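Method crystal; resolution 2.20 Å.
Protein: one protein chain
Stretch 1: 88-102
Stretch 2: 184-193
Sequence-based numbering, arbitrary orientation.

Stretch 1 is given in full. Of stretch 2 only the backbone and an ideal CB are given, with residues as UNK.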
# COMPACT_ATOMS: atom_id res chain seq x y z
N SER A 88 -4.00 19.58 31.71
CA SER A 88 -4.17 19.83 30.28
C SER A 88 -4.14 18.54 29.48
O SER A 88 -4.91 18.37 28.54
CB SER A 88 -3.08 20.79 29.80
OG SER A 88 -3.29 21.18 28.45
N LEU A 89 -3.25 17.61 29.85
CA LEU A 89 -3.18 16.34 29.14
C LEU A 89 -4.42 15.50 29.41
O LEU A 89 -4.92 14.82 28.50
CB LEU A 89 -1.91 15.58 29.54
CG LEU A 89 -0.60 15.97 28.87
CD1 LEU A 89 0.58 15.40 29.65
CD2 LEU A 89 -0.59 15.48 27.44
N SER A 90 -4.93 15.54 30.64
CA SER A 90 -6.10 14.73 30.99
C SER A 90 -7.34 15.15 30.22
O SER A 90 -8.31 14.38 30.17
CB SER A 90 -6.37 14.82 32.49
OG SER A 90 -7.09 15.99 32.81
N LYS A 91 -7.34 16.34 29.61
CA LYS A 91 -8.48 16.77 28.81
C LYS A 91 -8.58 16.00 27.49
O LYS A 91 -9.65 15.98 26.88
CB LYS A 91 -8.41 18.27 28.53
CG LYS A 91 -8.73 19.11 29.75
CD LYS A 91 -8.60 20.60 29.49
CE LYS A 91 -8.74 21.37 30.79
NZ LYS A 91 -9.07 22.80 30.56
N CYS A 92 -7.50 15.35 27.07
CA CYS A 92 -7.52 14.58 25.83
C CYS A 92 -7.88 13.13 26.13
O CYS A 92 -7.11 12.44 26.82
CB CYS A 92 -6.17 14.64 25.14
SG CYS A 92 -6.13 13.74 23.56
N PRO A 93 -9.01 12.63 25.64
CA PRO A 93 -9.36 11.22 25.88
C PRO A 93 -8.49 10.30 25.05
O PRO A 93 -7.74 10.72 24.17
CB PRO A 93 -10.82 11.15 25.43
CG PRO A 93 -10.89 12.17 24.34
CD PRO A 93 -9.97 13.29 24.75
N LYS A 94 -8.59 9.00 25.34
CA LYS A 94 -7.76 8.04 24.63
C LYS A 94 -8.18 7.85 23.18
O LYS A 94 -7.41 7.30 22.39
CB LYS A 94 -7.77 6.70 25.37
CG LYS A 94 -6.85 6.69 26.58
CD LYS A 94 -6.93 5.38 27.34
CE LYS A 94 -8.12 5.36 28.28
NZ LYS A 94 -8.12 4.18 29.18
N HIS A 95 -9.38 8.31 22.81
CA HIS A 95 -9.78 8.34 21.40
C HIS A 95 -9.43 9.66 20.72
O HIS A 95 -9.96 9.95 19.64
CB HIS A 95 -11.27 8.01 21.24
CG HIS A 95 -12.15 8.56 22.32
ND1 HIS A 95 -12.78 9.78 22.22
CD2 HIS A 95 -12.54 8.03 23.51
CE1 HIS A 95 -13.50 9.99 23.31
NE2 HIS A 95 -13.37 8.94 24.10
N GLY A 96 -8.55 10.45 21.33
CA GLY A 96 -7.87 11.53 20.64
C GLY A 96 -8.66 12.82 20.57
O GLY A 96 -9.86 12.89 20.85
N LEU A 97 -7.94 13.89 20.19
CA LEU A 97 -8.61 15.12 19.79
C LEU A 97 -9.42 14.90 18.52
O LEU A 97 -10.43 15.57 18.29
CB LEU A 97 -7.59 16.24 19.59
CG LEU A 97 -6.74 16.62 20.80
CD1 LEU A 97 -5.91 17.86 20.52
CD2 LEU A 97 -7.65 16.86 21.99
N HIS A 98 -8.98 13.95 17.69
CA HIS A 98 -9.73 13.49 16.53
C HIS A 98 -9.19 12.12 16.15
O HIS A 98 -8.11 11.72 16.57
CB HIS A 98 -9.62 14.47 15.36
CG HIS A 98 -8.22 14.65 14.84
ND1 HIS A 98 -7.39 15.66 15.27
CD2 HIS A 98 -7.51 13.93 13.95
CE1 HIS A 98 -6.23 15.57 14.65
NE2 HIS A 98 -6.27 14.53 13.85
N ASN A 99 -9.97 11.41 15.35
CA ASN A 99 -9.57 10.11 14.82
C ASN A 99 -10.29 9.93 13.50
O ASN A 99 -11.10 10.79 13.13
CB ASN A 99 -9.86 8.99 15.83
CG ASN A 99 -11.31 8.93 16.24
OD1 ASN A 99 -12.19 8.72 15.41
ND2 ASN A 99 -11.56 9.05 17.54
N PRO A 100 -10.05 8.85 12.74
CA PRO A 100 -10.69 8.72 11.42
C PRO A 100 -12.21 8.79 11.44
O PRO A 100 -12.81 9.00 10.38
CB PRO A 100 -10.21 7.35 10.93
CG PRO A 100 -8.89 7.19 11.55
CD PRO A 100 -9.01 7.81 12.92
N LEU A 101 -12.86 8.63 12.60
CA LEU A 101 -14.32 8.67 12.67
C LEU A 101 -14.86 9.85 13.47
O LEU A 101 -16.09 10.04 13.49
CB LEU A 101 -14.85 7.37 13.29
CG LEU A 101 -14.61 6.09 12.49
CD1 LEU A 101 -15.30 4.90 13.15
CD2 LEU A 101 -15.06 6.25 11.05
N LYS A 102 -14.01 10.62 14.13
CA LYS A 102 -14.46 11.68 15.03
C LYS A 102 -13.74 12.98 14.70
O LYS A 102 -12.51 12.99 14.58
CB LYS A 102 -14.21 11.31 16.49
CG LYS A 102 -14.69 12.36 17.47
CD LYS A 102 -14.28 12.03 18.89
CE LYS A 102 -12.77 12.14 19.04
NZ LYS A 102 -12.35 12.04 20.46
N UNK A 184 -9.22 -1.70 9.03
CA UNK A 184 -8.07 -1.36 9.85
C UNK A 184 -7.76 0.12 9.84
O UNK A 184 -7.45 0.68 8.78
CB UNK A 184 -6.84 -2.14 9.38
N UNK A 185 -7.82 0.77 11.00
CA UNK A 185 -7.63 2.20 11.11
C UNK A 185 -6.34 2.52 11.85
O UNK A 185 -5.76 1.68 12.53
CB UNK A 185 -8.82 2.84 11.82
N UNK A 186 -5.90 3.77 11.70
CA UNK A 186 -4.80 4.32 12.49
C UNK A 186 -5.44 5.19 13.57
O UNK A 186 -5.94 6.28 13.30
CB UNK A 186 -3.82 5.12 11.63
N UNK A 187 -5.44 4.68 14.80
CA UNK A 187 -6.05 5.37 15.94
C UNK A 187 -5.00 6.17 16.70
O UNK A 187 -3.87 5.71 16.84
CB UNK A 187 -6.73 4.37 16.88
N UNK A 188 -5.36 7.33 17.23
CA UNK A 188 -4.40 8.09 18.04
C UNK A 188 -4.21 7.42 19.39
O UNK A 188 -4.90 6.47 19.76
CB UNK A 188 -4.87 9.53 18.23
N UNK A 189 -3.23 7.94 20.13
CA UNK A 189 -3.04 7.52 21.51
C UNK A 189 -3.69 8.46 22.51
O UNK A 189 -4.02 8.03 23.62
CB UNK A 189 -1.55 7.40 21.82
N UNK A 190 -3.89 9.72 22.14
CA UNK A 190 -4.46 10.70 23.03
C UNK A 190 -3.40 11.59 23.65
O UNK A 190 -2.67 12.29 22.95
CB UNK A 190 -5.27 10.00 24.13
N UNK A 191 -3.30 11.56 24.98
CA UNK A 191 -2.28 12.38 25.67
C UNK A 191 -0.91 11.75 25.50
O UNK A 191 -0.70 10.58 25.85
CB UNK A 191 -2.61 12.53 27.16
N UNK A 192 0.02 12.52 24.94
CA UNK A 192 1.36 12.04 24.64
C UNK A 192 2.38 13.09 25.04
O UNK A 192 2.05 14.24 25.34
CB UNK A 192 1.50 11.69 23.16
N UNK A 193 3.65 12.69 25.03
CA UNK A 193 4.76 13.56 25.39
C UNK A 193 5.87 13.45 24.35
O UNK A 193 6.05 12.40 23.72
CB UNK A 193 5.29 13.21 26.78

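Position 184 lies out of reach of stretch 1, so this contact sets no rule for it; the deposited residue is Gly-184.

At 185 the strand aims CA-to-CB toward stretch 1, and an ideal CB stands 4.4 Å from Pro-100 CG. What waits there is apolar, Pro-100 and Leu-101, so a long aliphatic or an aromatic would suit. Tyr-185 fills the place: its CD1 packs 3.5 Å from Pro-100 CB, and its OH comes within 4.1 Å of Leu-101 CD2.

Position 186 points sideways, with little for a side chain to grip, and many residues would serve. Arg-186 leads its end away; its main contact is through the backbone, where its O lies 3.5 Å from Pro-100 CD.

Position 187 also points sideways, and nothing of stretch 1 is within 5.5 Å of an ideal CB. A small side chain would therefore fall short, whereas a large flat one could turn back to cover Asn-99 and reach Pro-100 and Leu-101. Trp-187 does so with chi1 at -134°, between the usual wells. Asn-99 CB sits 4.0 Å from the centroid of the six-membered ring of Trp-187, nearly on its normal, a CH-pi contact over the face. Leu-101 CG meets the ring edge, 4.2 Å from Trp-187 CH2.

Position 188 points toward stretch 1, its ideal CB 4.2 Å from His-98 O and 4.3 Å from Gly-96 CA. The space is shallow, and a compact side chain fits. Pro-188 lays its ring there, CG 3.4 Å from His-98 O and 3.7 Å from Gly-96 CA. A CB on Gly-96 would clash with that same CG. No direct hydrogen bond joins the stretches; instead a water donates to Lys-94 O and Pro-188 O, its O 2.8 Å from each.

Position 189 points away and leaves the choice open; Tyr-189 takes it.

At 190, phi/psi of 101/-119 already calls for glycine, and an ideal CB would fall 2.6 Å from Pro-93 O, a clash. Gly-190 lets its CA approach Pro-93 O to 3.5 Å, a CA-H...O contact.

Position 191 points toward stretch 1, its ideal CB 3.5 Å from Leu-89 O. Phi of -75° admits proline, and a small apolar residue would also suit. Pro-191 packs CB 3.8 Å from Leu-89 CD2 and CD 3.6 Å from Cys-92 O.

Position 192 points away, so stretch 1 does not restrict the side chain; Val-192 touches through its backbone, its O 3.6 Å from Leu-89 CD2. Position 193 points sideways and makes no contact, so stretch 1 leaves the choice open; it is Ala-193.

Stretch 2 184-193: GYRWPYGPVA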
# COMPACT_ATOMS: atom_id res chain seq x y z
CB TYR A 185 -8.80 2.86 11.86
CG TYR A 185 -10.11 2.87 11.09
CD1 TYR A 185 -10.41 3.90 10.21
CD2 TYR A 185 -11.04 1.85 11.27
CE1 TYR A 185 -11.60 3.92 9.52
CE2 TYR A 185 -12.24 1.86 10.58
CZ TYR A 185 -12.51 2.90 9.71
OH TYR A 185 -13.71 2.90 9.02
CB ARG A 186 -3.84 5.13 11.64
CG ARG A 186 -3.26 4.39 10.44
CD ARG A 186 -2.63 3.07 10.85
NE ARG A 186 -1.65 3.24 11.92
CZ ARG A 186 -0.97 2.24 12.46
NH1 ARG A 186 -1.14 1.00 12.03
NH2 ARG A 186 -0.11 2.48 13.45
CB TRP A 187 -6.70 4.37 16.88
CG TRP A 187 -8.06 4.76 17.31
CD1 TRP A 187 -8.47 5.08 18.58
CD2 TRP A 187 -9.21 4.87 16.48
NE1 TRP A 187 -9.81 5.38 18.58
CE2 TRP A 187 -10.29 5.26 17.30
CE3 TRP A 187 -9.44 4.68 15.11
CZ2 TRP A 187 -11.58 5.47 16.80
CZ3 TRP A 187 -10.71 4.88 14.61
CH2 TRP A 187 -11.77 5.27 15.46
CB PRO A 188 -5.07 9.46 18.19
CG PRO A 188 -6.52 9.16 18.11
CD PRO A 188 -6.66 8.02 17.13
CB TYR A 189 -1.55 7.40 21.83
CG TYR A 189 -0.83 6.28 21.12
CD1 TYR A 189 -0.90 4.97 21.58
CD2 TYR A 189 -0.05 6.54 20.01
CE1 TYR A 189 -0.22 3.95 20.94
CE2 TYR A 189 0.62 5.53 19.36
CZ TYR A 189 0.54 4.24 19.83
OH TYR A 189 1.23 3.25 19.17
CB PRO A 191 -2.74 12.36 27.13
CG PRO A 191 -3.47 11.05 27.27
CD PRO A 191 -4.09 10.75 25.92
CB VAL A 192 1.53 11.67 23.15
CG1 VAL A 192 0.47 10.67 22.72
CG2 VAL A 192 1.48 12.90 22.28
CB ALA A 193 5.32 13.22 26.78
O HOH W 1 -5.78 5.10 21.99
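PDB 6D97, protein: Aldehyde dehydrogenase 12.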